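Local atomic coordinates of toluene, o-xylene monooxygenase oxygenase subunit (Pseudomonas stutzeri, PDB entry 2INC), a protein that forms part of the oxygenase of toluene/o-xylene monooxygenase and probably supports the hydroxylation of aromatic hydrocarbons such as toluene. Residues H102-A115 / R165-G177. Residues are numbered along the deposited sequence; the frame is centred on the assembly and turned at random.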
# COMPACT_ATOMS: atom_id res chain seq x y z
N HIS B 102 -13.71 -19.11 -29.44
CA HIS B 102 -12.62 -20.04 -29.77
C HIS B 102 -12.98 -21.55 -29.68
O HIS B 102 -12.61 -22.36 -30.53
CB HIS B 102 -11.44 -19.73 -28.82
CG HIS B 102 -10.38 -20.77 -28.79
ND1 HIS B 102 -10.47 -21.94 -28.05
CD2 HIS B 102 -9.18 -20.82 -29.42
CE1 HIS B 102 -9.40 -22.67 -28.25
NE2 HIS B 102 -8.58 -22.01 -29.05
N ASP B 103 -13.70 -21.95 -28.64
CA ASP B 103 -13.94 -23.36 -28.42
C ASP B 103 -14.89 -23.92 -29.46
O ASP B 103 -14.75 -25.08 -29.86
CB ASP B 103 -14.48 -23.62 -27.00
CG ASP B 103 -13.39 -23.39 -25.91
OD1 ASP B 103 -13.77 -23.33 -24.73
OD2 ASP B 103 -12.19 -23.25 -26.27
N GLN B 104 -15.86 -23.08 -29.86
CA GLN B 104 -16.85 -23.39 -30.93
C GLN B 104 -16.20 -23.67 -32.27
O GLN B 104 -16.79 -24.34 -33.10
CB GLN B 104 -17.88 -22.24 -31.06
CG GLN B 104 -18.90 -22.12 -29.87
CD GLN B 104 -18.32 -21.57 -28.51
OE1 GLN B 104 -18.92 -21.79 -27.43
NE2 GLN B 104 -17.17 -20.85 -28.56
N MET B 105 -14.99 -23.17 -32.50
CA MET B 105 -14.30 -23.36 -33.78
C MET B 105 -13.39 -24.60 -33.83
O MET B 105 -12.84 -24.93 -34.87
CB MET B 105 -13.42 -22.14 -34.10
CG MET B 105 -14.13 -20.79 -33.99
SD MET B 105 -15.45 -20.76 -35.21
CE MET B 105 -14.56 -21.13 -36.74
N LEU B 106 -13.16 -25.27 -32.70
CA LEU B 106 -12.31 -26.48 -32.70
C LEU B 106 -13.04 -27.61 -33.42
O LEU B 106 -14.29 -27.68 -33.36
CB LEU B 106 -12.03 -26.93 -31.25
CG LEU B 106 -11.50 -25.91 -30.23
CD1 LEU B 106 -11.55 -26.47 -28.77
CD2 LEU B 106 -10.10 -25.47 -30.65
N THR B 107 -12.30 -28.52 -34.06
CA THR B 107 -12.96 -29.65 -34.76
C THR B 107 -13.45 -30.73 -33.80
O THR B 107 -12.97 -30.84 -32.66
CB THR B 107 -12.04 -30.35 -35.73
OG1 THR B 107 -10.94 -30.94 -35.00
CG2 THR B 107 -11.48 -29.37 -36.77
N ARG B 108 -14.38 -31.58 -34.25
CA ARG B 108 -14.88 -32.65 -33.38
C ARG B 108 -13.73 -33.57 -32.96
O ARG B 108 -13.67 -34.02 -31.79
CB ARG B 108 -15.96 -33.48 -34.10
CG ARG B 108 -16.56 -34.59 -33.22
CD ARG B 108 -17.10 -34.02 -31.86
NE ARG B 108 -17.45 -35.06 -30.89
CZ ARG B 108 -18.33 -34.92 -29.90
NH1 ARG B 108 -19.00 -33.78 -29.71
NH2 ARG B 108 -18.55 -35.95 -29.08
N GLU B 109 -12.83 -33.85 -33.91
CA GLU B 109 -11.72 -34.75 -33.68
C GLU B 109 -10.75 -34.19 -32.60
O GLU B 109 -10.27 -34.93 -31.72
CB GLU B 109 -10.95 -35.01 -34.97
CG GLU B 109 -11.77 -35.82 -36.04
CD GLU B 109 -12.75 -34.96 -36.95
OE1 GLU B 109 -13.40 -35.59 -37.84
OE2 GLU B 109 -12.88 -33.71 -36.79
N TRP B 110 -10.45 -32.90 -32.69
CA TRP B 110 -9.62 -32.26 -31.65
C TRP B 110 -10.33 -32.27 -30.28
O TRP B 110 -9.75 -32.60 -29.23
CB TRP B 110 -9.25 -30.83 -32.03
CG TRP B 110 -8.41 -30.20 -30.97
CD1 TRP B 110 -8.73 -29.17 -30.15
CD2 TRP B 110 -7.09 -30.59 -30.63
NE1 TRP B 110 -7.68 -28.89 -29.28
CE2 TRP B 110 -6.65 -29.75 -29.58
CE3 TRP B 110 -6.22 -31.57 -31.12
CZ2 TRP B 110 -5.38 -29.89 -28.99
CZ3 TRP B 110 -4.95 -31.69 -30.53
CH2 TRP B 110 -4.56 -30.87 -29.49
N VAL B 111 -11.60 -31.93 -30.27
CA VAL B 111 -12.35 -32.00 -29.04
C VAL B 111 -12.21 -33.39 -28.37
O VAL B 111 -12.00 -33.51 -27.16
CB VAL B 111 -13.82 -31.61 -29.26
CG1 VAL B 111 -14.70 -31.99 -28.05
CG2 VAL B 111 -13.93 -30.09 -29.51
N GLU B 112 -12.32 -34.44 -29.15
CA GLU B 112 -12.07 -35.77 -28.59
C GLU B 112 -10.64 -35.99 -28.11
O GLU B 112 -10.43 -36.68 -27.12
CB GLU B 112 -12.50 -36.84 -29.60
CG GLU B 112 -14.04 -36.90 -29.62
CD GLU B 112 -14.59 -37.82 -30.69
OE1 GLU B 112 -15.82 -38.07 -30.62
OE2 GLU B 112 -13.81 -38.29 -31.57
N THR B 113 -9.65 -35.43 -28.81
CA THR B 113 -8.27 -35.49 -28.33
C THR B 113 -8.09 -34.76 -26.98
O THR B 113 -7.38 -35.24 -26.12
CB THR B 113 -7.39 -34.83 -29.35
OG1 THR B 113 -7.65 -35.50 -30.58
CG2 THR B 113 -5.90 -34.89 -29.02
N LEU B 114 -8.71 -33.60 -26.83
CA LEU B 114 -8.75 -32.93 -25.53
C LEU B 114 -9.32 -33.80 -24.41
O LEU B 114 -8.72 -33.86 -23.35
CB LEU B 114 -9.60 -31.66 -25.62
CG LEU B 114 -9.01 -30.58 -26.50
CD1 LEU B 114 -9.99 -29.40 -26.44
CD2 LEU B 114 -7.63 -30.14 -26.03
N ALA B 115 -10.44 -34.48 -24.64
CA ALA B 115 -11.04 -35.30 -23.60
C ALA B 115 -10.08 -36.40 -23.14
O ALA B 115 -10.04 -36.73 -21.94
CB ALA B 115 -12.37 -35.90 -24.07
N ARG B 165 -10.82 -24.79 -17.61
CA ARG B 165 -11.02 -25.13 -19.01
C ARG B 165 -11.87 -26.36 -19.21
O ARG B 165 -12.62 -26.42 -20.17
CB ARG B 165 -9.72 -25.36 -19.72
CG ARG B 165 -8.93 -24.04 -19.83
CD ARG B 165 -9.61 -23.15 -20.90
NE ARG B 165 -9.53 -23.82 -22.22
CZ ARG B 165 -10.48 -23.78 -23.16
NH1 ARG B 165 -10.29 -24.40 -24.33
NH2 ARG B 165 -11.63 -23.11 -22.93
N THR B 166 -11.77 -27.31 -18.29
CA THR B 166 -12.61 -28.50 -18.36
C THR B 166 -14.07 -28.12 -18.29
O THR B 166 -14.89 -28.64 -19.06
CB THR B 166 -12.24 -29.49 -17.24
OG1 THR B 166 -10.90 -29.91 -17.45
CG2 THR B 166 -13.18 -30.75 -17.28
N ARG B 167 -14.43 -27.24 -17.36
CA ARG B 167 -15.81 -26.70 -17.31
C ARG B 167 -16.21 -25.97 -18.58
O ARG B 167 -17.32 -26.13 -19.08
CB ARG B 167 -15.97 -25.70 -16.20
CG ARG B 167 -16.38 -26.22 -14.94
CD ARG B 167 -17.95 -26.15 -14.78
NE ARG B 167 -18.50 -27.24 -15.50
CZ ARG B 167 -18.61 -28.50 -15.11
NH1 ARG B 167 -19.09 -29.32 -16.01
NH2 ARG B 167 -18.30 -28.97 -13.90
N GLU B 168 -15.35 -25.13 -19.09
CA GLU B 168 -15.66 -24.38 -20.32
C GLU B 168 -15.87 -25.31 -21.50
O GLU B 168 -16.82 -25.13 -22.30
CB GLU B 168 -14.53 -23.41 -20.66
CG GLU B 168 -14.48 -22.22 -19.78
CD GLU B 168 -13.90 -21.04 -20.53
OE1 GLU B 168 -14.60 -19.99 -20.64
OE2 GLU B 168 -12.76 -21.18 -21.06
N LEU B 169 -15.02 -26.33 -21.60
CA LEU B 169 -15.24 -27.42 -22.58
C LEU B 169 -16.53 -28.19 -22.41
O LEU B 169 -17.25 -28.40 -23.40
CB LEU B 169 -14.02 -28.35 -22.64
CG LEU B 169 -12.75 -27.69 -23.23
CD1 LEU B 169 -11.54 -28.55 -22.88
CD2 LEU B 169 -12.86 -27.51 -24.77
N ALA B 170 -16.87 -28.59 -21.18
CA ALA B 170 -18.12 -29.26 -20.91
C ALA B 170 -19.31 -28.39 -21.27
O ALA B 170 -20.37 -28.91 -21.64
CB ALA B 170 -18.21 -29.60 -19.47
N ASN B 171 -19.18 -27.08 -21.08
CA ASN B 171 -20.30 -26.20 -21.42
C ASN B 171 -20.46 -26.19 -22.94
O ASN B 171 -21.57 -26.22 -23.45
CB ASN B 171 -20.11 -24.77 -20.91
CG ASN B 171 -20.30 -24.66 -19.42
OD1 ASN B 171 -20.87 -25.53 -18.78
ND2 ASN B 171 -19.84 -23.55 -18.87
N CYS B 172 -19.34 -26.12 -23.66
CA CYS B 172 -19.38 -26.07 -25.12
C CYS B 172 -19.80 -27.42 -25.72
O CYS B 172 -20.51 -27.46 -26.74
CB CYS B 172 -18.02 -25.64 -25.65
SG CYS B 172 -18.09 -25.02 -27.38
N TYR B 173 -19.38 -28.53 -25.11
CA TYR B 173 -19.56 -29.87 -25.70
C TYR B 173 -20.05 -30.81 -24.62
O TYR B 173 -19.30 -31.67 -24.16
CB TYR B 173 -18.23 -30.38 -26.25
CG TYR B 173 -17.69 -29.50 -27.35
CD1 TYR B 173 -16.63 -28.63 -27.13
CD2 TYR B 173 -18.30 -29.50 -28.61
CE1 TYR B 173 -16.18 -27.80 -28.12
CE2 TYR B 173 -17.85 -28.69 -29.61
CZ TYR B 173 -16.79 -27.85 -29.37
OH TYR B 173 -16.36 -27.05 -30.38
N PRO B 174 -21.30 -30.62 -24.18
CA PRO B 174 -21.86 -31.33 -23.04
C PRO B 174 -22.02 -32.83 -23.22
O PRO B 174 -22.25 -33.56 -22.22
CB PRO B 174 -23.24 -30.70 -22.86
CG PRO B 174 -23.25 -29.48 -23.67
CD PRO B 174 -22.25 -29.65 -24.75
N ASP B 175 -21.93 -33.29 -24.46
CA ASP B 175 -22.07 -34.73 -24.74
C ASP B 175 -20.75 -35.49 -24.63
O ASP B 175 -20.72 -36.71 -24.69
CB ASP B 175 -22.72 -34.96 -26.14
CG ASP B 175 -21.84 -34.43 -27.35
OD1 ASP B 175 -21.87 -35.08 -28.43
OD2 ASP B 175 -21.14 -33.37 -27.24
N VAL B 176 -19.64 -34.78 -24.45
CA VAL B 176 -18.33 -35.45 -24.47
C VAL B 176 -17.97 -36.12 -23.11
O VAL B 176 -17.19 -37.08 -23.06
CB VAL B 176 -17.22 -34.44 -24.93
CG1 VAL B 176 -15.84 -35.05 -24.83
CG2 VAL B 176 -17.47 -34.01 -26.37
N GLY B 177 -18.60 -35.64 -22.03
CA GLY B 177 -18.28 -36.09 -20.66
C GLY B 177 -17.11 -35.36 -20.00
O GLY B 177 -16.59 -35.83 -18.96
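Asp103 and Arg165 meet head on in a buried, bidentate salt bridge. Arg165 NH2 lies 2.8 Å from Asp103 OD1, a nearly straight bond to the syn lone pair; Arg165 NH1 meets Asp103 OD2 at 2.9 Å by a more bent bond from out of the carboxylate plane, the two flat groups being twisted 37° apart. Two like-handed bends, chi2 -74° and chi3 -64°, fold the Arg165 chain so that its end faces Asp103. Asp103 CB also rests against Cys172 SG at 3.9 Å.

The backbone of Asp103 is held as well. The Tyr173 hydroxyl donates to Asp103 O at 2.6 Å, tilted from the carbonyl plane, while Leu106 N reaches the same oxygen from the other face. Tyrosine suits this place because its ring also offers an apolar face, on which Val111 CG2 rests 3.8 Å from the centroid in a CH-pi contact. Val111 CG1 turns instead to Val176 CG2, and small Ala115 meets Val176 CG1 through CB. Deeper in, Leu114 and Leu169 cross at about a right angle.

At the exposed margin Arg108 lays one guanidinium face over Val176 CG2, and its NH1 forms a salt bridge to Asp175 OD2 at 3.3 Å, with OD2 in the guanidinium plane. Glu112 OE1 extends this network through a weak bond from Arg108 NE.

In the second shell, His102 ND1 donates to Asp103 OD2 from the face opposite Arg165 NH1, and Glu168 OE2 accepts from Arg165 NH2. The contact joins the 102-107 segment and first turns of helix 108-117 to the C-terminal end of helix 142-172 and the type I turn that follows it. Three N-H donors probably keep buried Asp103 ionised, and the positive guanidinium should ease its repulsion with Glu168.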